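PDB 5U22: N2152 from Neocallimastix frontalis, which probably hydrolyses glycosidic bonds in rare arabinosyl substrates, as a polyspecific family 39 glycoside hydrolase from a rumen anaerobic fungus. Local coordinates for residues 118-123 / 165-170; 178-183 / 206-211. One frame throughout, in Å; residues are numbered along the deposited sequence.

Interaction 1: residues 118-123 / 165-170; sequences QTWFNE and KQTYDL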
loop_
_atom_site.group_PDB
_atom_site.type_symbol
_atom_site.label_atom_id
_atom_site.label_comp_id
_atom_site.label_asym_id
_atom_site.label_seq_id
_atom_site.Cartn_x
_atom_site.Cartn_y
_atom_site.Cartn_z
ATOM N N GLN A 118 -29.686 -13.951 3.843
ATOM C CA GLN A 118 -30.314 -14.216 2.554
ATOM C C GLN A 118 -30.008 -13.105 1.559
ATOM O O GLN A 118 -29.562 -13.366 0.438
ATOM C CB GLN A 118 -31.819 -14.393 2.739
ATOM C CG GLN A 118 -32.173 -15.596 3.609
ATOM C CD GLN A 118 -32.425 -15.232 5.066
ATOM O OE1 GLN A 118 -31.826 -14.296 5.599
ATOM N NE2 GLN A 118 -33.311 -15.986 5.721
ATOM N N THR A 119 -30.240 -11.853 1.954
ATOM C CA THR A 119 -29.969 -10.726 1.059
ATOM C C THR A 119 -28.480 -10.578 0.780
ATOM O O THR A 119 -28.078 -10.287 -0.350
ATOM C CB THR A 119 -30.534 -9.444 1.661
ATOM O OG1 THR A 119 -31.961 -9.526 1.669
ATOM C CG2 THR A 119 -30.108 -8.206 0.854
ATOM N N TRP A 120 -27.648 -10.766 1.802
ATOM C CA TRP A 120 -26.201 -10.757 1.592
ATOM C C TRP A 120 -25.797 -11.724 0.484
ATOM O O TRP A 120 -25.041 -11.371 -0.429
ATOM C CB TRP A 120 -25.516 -11.103 2.911
ATOM C CG TRP A 120 -24.013 -11.218 2.903
ATOM C CD1 TRP A 120 -23.290 -12.326 3.243
ATOM C CD2 TRP A 120 -23.055 -10.188 2.612
ATOM N NE1 TRP A 120 -21.949 -12.059 3.175
ATOM C CE2 TRP A 120 -21.773 -10.755 2.785
ATOM C CE3 TRP A 120 -23.152 -8.850 2.211
ATOM C CZ2 TRP A 120 -20.596 -10.032 2.570
ATOM C CZ3 TRP A 120 -21.971 -8.124 1.995
ATOM C CH2 TRP A 120 -20.712 -8.720 2.183
ATOM N N PHE A 121 -26.321 -12.947 0.537
ATOM C CA PHE A 121 -25.965 -13.937 -0.471
ATOM C C PHE A 121 -26.533 -13.569 -1.839
ATOM O O PHE A 121 -25.849 -13.719 -2.860
ATOM C CB PHE A 121 -26.444 -15.319 -0.020
ATOM C CG PHE A 121 -25.449 -16.066 0.844
ATOM C CD1 PHE A 121 -24.508 -15.394 1.610
ATOM C CD2 PHE A 121 -25.434 -17.454 0.853
ATOM C CE1 PHE A 121 -23.588 -16.093 2.393
ATOM C CE2 PHE A 121 -24.510 -18.160 1.625
ATOM C CZ PHE A 121 -23.590 -17.477 2.393
ATOM N N ASN A 122 -27.783 -13.097 -1.891
ATOM C CA ASN A 122 -28.348 -12.661 -3.168
ATOM C C ASN A 122 -27.500 -11.556 -3.798
ATOM O O ASN A 122 -27.205 -11.589 -4.998
ATOM C CB ASN A 122 -29.789 -12.187 -2.970
ATOM C CG ASN A 122 -30.746 -13.334 -2.721
ATOM O OD1 ASN A 122 -30.574 -14.424 -3.271
ATOM N ND2 ASN A 122 -31.749 -13.101 -1.871
ATOM N N GLU A 123 -27.092 -10.574 -2.997
ATOM C CA GLU A 123 -26.275 -9.490 -3.536
ATOM C C GLU A 123 -24.925 -9.999 -4.025
ATOM O O GLU A 123 -24.450 -9.581 -5.085
ATOM C CB GLU A 123 -26.092 -8.398 -2.482
ATOM C CG GLU A 123 -27.349 -7.595 -2.215
ATOM C CD GLU A 123 -27.839 -6.879 -3.448
ATOM O OE1 GLU A 123 -27.009 -6.273 -4.150
ATOM O OE2 GLU A 123 -29.054 -6.926 -3.724
ATOM N N LYS A 165 -17.139 -17.880 7.478
ATOM C CA LYS A 165 -17.186 -19.260 7.007
ATOM C C LYS A 165 -18.252 -19.446 5.935
ATOM O O LYS A 165 -18.003 -20.054 4.889
ATOM C CB LYS A 165 -17.450 -20.185 8.193
ATOM C CG LYS A 165 -17.789 -21.623 7.817
ATOM C CD LYS A 165 -16.656 -22.306 7.072
ATOM C CE LYS A 165 -16.932 -23.804 6.903
ATOM N NZ LYS A 165 -15.952 -24.433 5.986
ATOM N N GLN A 166 -19.454 -18.926 6.179
ATOM C CA GLN A 166 -20.547 -19.162 5.244
ATOM C C GLN A 166 -20.316 -18.437 3.929
ATOM O O GLN A 166 -20.624 -18.969 2.856
ATOM C CB GLN A 166 -21.876 -18.744 5.880
ATOM C CG GLN A 166 -22.329 -19.677 7.019
ATOM C CD GLN A 166 -23.470 -19.098 7.851
ATOM O OE1 GLN A 166 -24.369 -18.439 7.321
ATOM N NE2 GLN A 166 -23.434 -19.338 9.161
ATOM N N THR A 167 -19.770 -17.227 3.984
ATOM C CA THR A 167 -19.532 -16.493 2.748
ATOM C C THR A 167 -18.354 -17.091 1.987
ATOM O O THR A 167 -18.352 -17.133 0.749
ATOM C CB THR A 167 -19.298 -15.012 3.062
ATOM O OG1 THR A 167 -20.387 -14.524 3.854
ATOM C CG2 THR A 167 -19.208 -14.206 1.790
ATOM N N TYR A 168 -17.334 -17.540 2.720
ATOM C CA TYR A 168 -16.201 -18.231 2.118
ATOM C C TYR A 168 -16.662 -19.452 1.331
ATOM O O TYR A 168 -16.258 -19.656 0.180
ATOM C CB TYR A 168 -15.224 -18.622 3.229
ATOM C CG TYR A 168 -13.907 -19.243 2.812
ATOM C CD1 TYR A 168 -13.827 -20.578 2.409
ATOM C CD2 TYR A 168 -12.732 -18.515 2.891
ATOM C CE1 TYR A 168 -12.606 -21.150 2.052
ATOM C CE2 TYR A 168 -11.514 -19.076 2.544
ATOM C CZ TYR A 168 -11.457 -20.384 2.124
ATOM O OH TYR A 168 -10.236 -20.916 1.794
ATOM N N ASP A 169 -17.537 -20.268 1.930
ATOM C CA ASP A 169 -18.021 -21.455 1.232
ATOM C C ASP A 169 -18.803 -21.068 -0.007
ATOM O O ASP A 169 -18.711 -21.736 -1.045
ATOM C CB ASP A 169 -18.880 -22.314 2.164
ATOM C CG ASP A 169 -18.060 -22.983 3.259
ATOM O OD1 ASP A 169 -16.820 -22.943 3.173
ATOM O OD2 ASP A 169 -18.657 -23.541 4.207
ATOM N N LEU A 170 -19.586 -19.990 0.083
ATOM C CA LEU A 170 -20.307 -19.497 -1.084
ATOM C C LEU A 170 -19.342 -19.098 -2.200
ATOM O O LEU A 170 -19.517 -19.490 -3.359
ATOM C CB LEU A 170 -21.199 -18.320 -0.683
ATOM C CG LEU A 170 -21.805 -17.589 -1.892
ATOM C CD1 LEU A 170 -22.790 -18.494 -2.618
ATOM C CD2 LEU A 170 -22.463 -16.292 -1.473
#
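On the outer layer of the TIM barrel, helix 117-134 meets helix 160-174 through W120 and F121, which reach across to Q166, T167 and L170. The axes of the two segments run in the same general direction, 29° apart, and come no nearer than 11.4 Å, so large side chains bridge the gap. W120 does it with a hydrogen bond: NE1 donates to T167 OG1 at 3.0 Å, and the oxygen sits at the ring edge, practically in the indole plane. With CG anti to the backbone N (chi1 177°), the NE1 edge of the indole faces T167. T167 OG1 is also hydrogen-bonded to M163 O, one turn earlier in its own helix. W120 CD1 meets the edge of the F121 ring, while L170 slides past F121 in the opposite direction and lays CD2 over one face, 3.7 Å from the ring centroid and 10° off the normal, a CH-pi contact. At the far end, F121 CZ approaches Q166 O to 3.4 Å. W114 and W145 pack against the W120 indole. The chemistry is one polar tie beside an aromatic-aliphatic contact: the N-H of a buried indole is satisfied by a hydroxyl held by its own helix.

Interaction 2: residues 178-183 / 206-211; sequences EKIIGP and LPDIIA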
loop_
_atom_site.group_PDB
_atom_site.type_symbol
_atom_site.label_atom_id
_atom_site.label_comp_id
_atom_site.label_asym_id
_atom_site.label_seq_id
_atom_site.Cartn_x
_atom_site.Cartn_y
_atom_site.Cartn_z
ATOM N N GLU A 178 -11.100 -17.395 -7.875
ATOM C CA GLU A 178 -10.735 -16.089 -7.357
ATOM C C GLU A 178 -10.145 -16.224 -5.958
ATOM O O GLU A 178 -10.506 -17.121 -5.192
ATOM C CB GLU A 178 -11.956 -15.162 -7.340
ATOM C CG GLU A 178 -11.639 -13.710 -6.999
ATOM C CD GLU A 178 -10.621 -13.090 -7.945
ATOM O OE1 GLU A 178 -11.041 -12.512 -8.978
ATOM O OE2 GLU A 178 -9.402 -13.184 -7.657
ATOM N N LYS A 179 -9.216 -15.330 -5.639
ATOM C CA LYS A 179 -8.676 -15.258 -4.290
ATOM C C LYS A 179 -9.723 -14.725 -3.322
ATOM O O LYS A 179 -10.575 -13.912 -3.685
ATOM C CB LYS A 179 -7.453 -14.353 -4.253
ATOM C CG LYS A 179 -6.353 -14.773 -5.217
ATOM C CD LYS A 179 -5.534 -15.894 -4.621
ATOM C CE LYS A 179 -4.320 -16.214 -5.480
ATOM N NZ LYS A 179 -4.720 -16.820 -6.766
ATOM N N ILE A 180 -9.641 -15.189 -2.076
ATOM C CA ILE A 180 -10.478 -14.696 -0.985
ATOM C C ILE A 180 -9.591 -13.945 0.001
ATOM O O ILE A 180 -8.552 -14.461 0.437
ATOM C CB ILE A 180 -11.239 -15.840 -0.301
ATOM C CG1 ILE A 180 -12.221 -16.476 -1.292
ATOM C CG2 ILE A 180 -12.005 -15.311 0.905
ATOM C CD1 ILE A 180 -12.942 -17.723 -0.740
ATOM N N ILE A 181 -10.009 -12.734 0.369
ATOM C CA ILE A 181 -9.179 -11.784 1.101
ATOM C C ILE A 181 -9.843 -11.455 2.430
ATOM O O ILE A 181 -11.038 -11.150 2.469
ATOM C CB ILE A 181 -8.978 -10.489 0.293
ATOM C CG1 ILE A 181 -8.271 -10.766 -1.029
ATOM C CG2 ILE A 181 -8.202 -9.443 1.112
ATOM C CD1 ILE A 181 -8.333 -9.576 -1.983
ATOM N N GLY A 182 -9.066 -11.475 3.508
ATOM C CA GLY A 182 -9.573 -11.004 4.788
ATOM C C GLY A 182 -8.616 -11.340 5.909
ATOM O O GLY A 182 -7.521 -11.832 5.655
ATOM N N PRO A 183 -9.027 -11.110 7.160
ATOM C CA PRO A 183 -10.354 -10.678 7.608
ATOM C C PRO A 183 -10.547 -9.165 7.656
ATOM O O PRO A 183 -11.610 -8.736 8.082
ATOM C CB PRO A 183 -10.434 -11.265 9.012
ATOM C CG PRO A 183 -9.028 -11.163 9.507
ATOM C CD PRO A 183 -8.127 -11.367 8.299
ATOM N N LEU A 206 -9.334 -20.552 5.580
ATOM C CA LEU A 206 -8.230 -19.600 5.583
ATOM C C LEU A 206 -8.290 -18.727 4.337
ATOM O O LEU A 206 -8.484 -19.245 3.229
ATOM C CB LEU A 206 -6.885 -20.322 5.636
ATOM C CG LEU A 206 -6.467 -20.996 6.944
ATOM C CD1 LEU A 206 -5.295 -21.921 6.697
ATOM C CD2 LEU A 206 -6.094 -19.949 7.989
ATOM N N PRO A 207 -8.107 -17.413 4.469
ATOM C CA PRO A 207 -8.034 -16.566 3.276
ATOM C C PRO A 207 -6.827 -16.940 2.427
ATOM O O PRO A 207 -5.829 -17.474 2.918
ATOM C CB PRO A 207 -7.902 -15.148 3.851
ATOM C CG PRO A 207 -7.288 -15.335 5.192
ATOM C CD PRO A 207 -7.784 -16.682 5.704
ATOM N N ASP A 208 -6.934 -16.672 1.129
ATOM C CA ASP A 208 -5.759 -16.794 0.273
ATOM C C ASP A 208 -4.789 -15.646 0.494
ATOM O O ASP A 208 -3.572 -15.827 0.364
ATOM C CB ASP A 208 -6.182 -16.836 -1.182
ATOM C CG ASP A 208 -7.142 -17.944 -1.449
ATOM O OD1 ASP A 208 -6.831 -19.085 -1.041
ATOM O OD2 ASP A 208 -8.209 -17.667 -2.027
ATOM N N ILE A 209 -5.313 -14.463 0.805
ATOM C CA ILE A 209 -4.522 -13.265 1.053
ATOM C C ILE A 209 -4.991 -12.699 2.388
ATOM O O ILE A 209 -6.184 -12.403 2.552
ATOM C CB ILE A 209 -4.688 -12.220 -0.068
ATOM C CG1 ILE A 209 -4.481 -12.859 -1.449
ATOM C CG2 ILE A 209 -3.714 -11.062 0.135
ATOM C CD1 ILE A 209 -4.864 -11.949 -2.625
ATOM N N ILE A 210 -4.067 -12.571 3.344
ATOM C CA ILE A 210 -4.394 -12.062 4.672
ATOM C C ILE A 210 -4.434 -10.542 4.614
ATOM O O ILE A 210 -3.597 -9.906 3.967
ATOM C CB ILE A 210 -3.377 -12.570 5.714
ATOM C CG1 ILE A 210 -3.900 -12.388 7.143
ATOM C CG2 ILE A 210 -2.018 -11.884 5.550
ATOM C CD1 ILE A 210 -5.007 -13.386 7.504
ATOM N N ALA A 211 -5.421 -9.943 5.276
ATOM C CA ALA A 211 -5.641 -8.511 5.169
ATOM C C ALA A 211 -5.894 -7.907 6.540
ATOM O O ALA A 211 -6.673 -8.446 7.332
ATOM C CB ALA A 211 -6.853 -8.204 4.266
#
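I181 and I209, paired in parallel register, lie side by side and point the same way, with I181 CG1 3.9 Å from I209 CD1. CG1 of I181 lies anti to the carbonyl carbon (chi1 -61°) and CG2 anti to the backbone N, so the side chain straddles its neighbours, with I181 CG2 against A211 CB at 3.6 Å. G182 has no side chain, and the P207 ring packs CB and CG over that bare backbone, on the side where a CB would point; P207 CG is 3.5 Å from G182 O. P183, which follows a cis peptide bond, sets its CD against I210 CD1. The backbones are joined by I209 N to I180 O, G182 N to I209 O and A211 N to G182 O. D208 folds back over the start of strand 180-185: OD2 accepts the N-H of I180 at 2.9 Å, and CB rests on K179 CD at 3.6 Å. OD1 forms a salt bridge with R172. Were D208 replaced by an alanine, I180 N would probably lose this acceptor and R172 this carboxylate. With helix 190-202 between the strands and its F196 on P183 and P207, this is the beta-alpha-beta unit repeated round a TIM barrel.

The two interactions lie about 15 Å apart, centre to centre, on the same side of the chain's centre. They come in series: 118-123 and 165-170 close interaction 1 before 178-183 and 206-211 open interaction 2. Helix 160-174 is followed in the chain, after a short loop, by strand 180-185, and Y168 makes the direct link. It points away from helix 117-134, packs CD2 on I180 CD1 at 3.7 Å and brings OH within 2.8 Å of L206 O, a probable hydrogen bond. Interaction 1 joins neighbouring helices of the outer layer, whereas interaction 2 joins neighbouring strands of the parallel sheet inside; helix 160-174 takes part in both, facing helix 117-134 and packing Y168 on the strand segments.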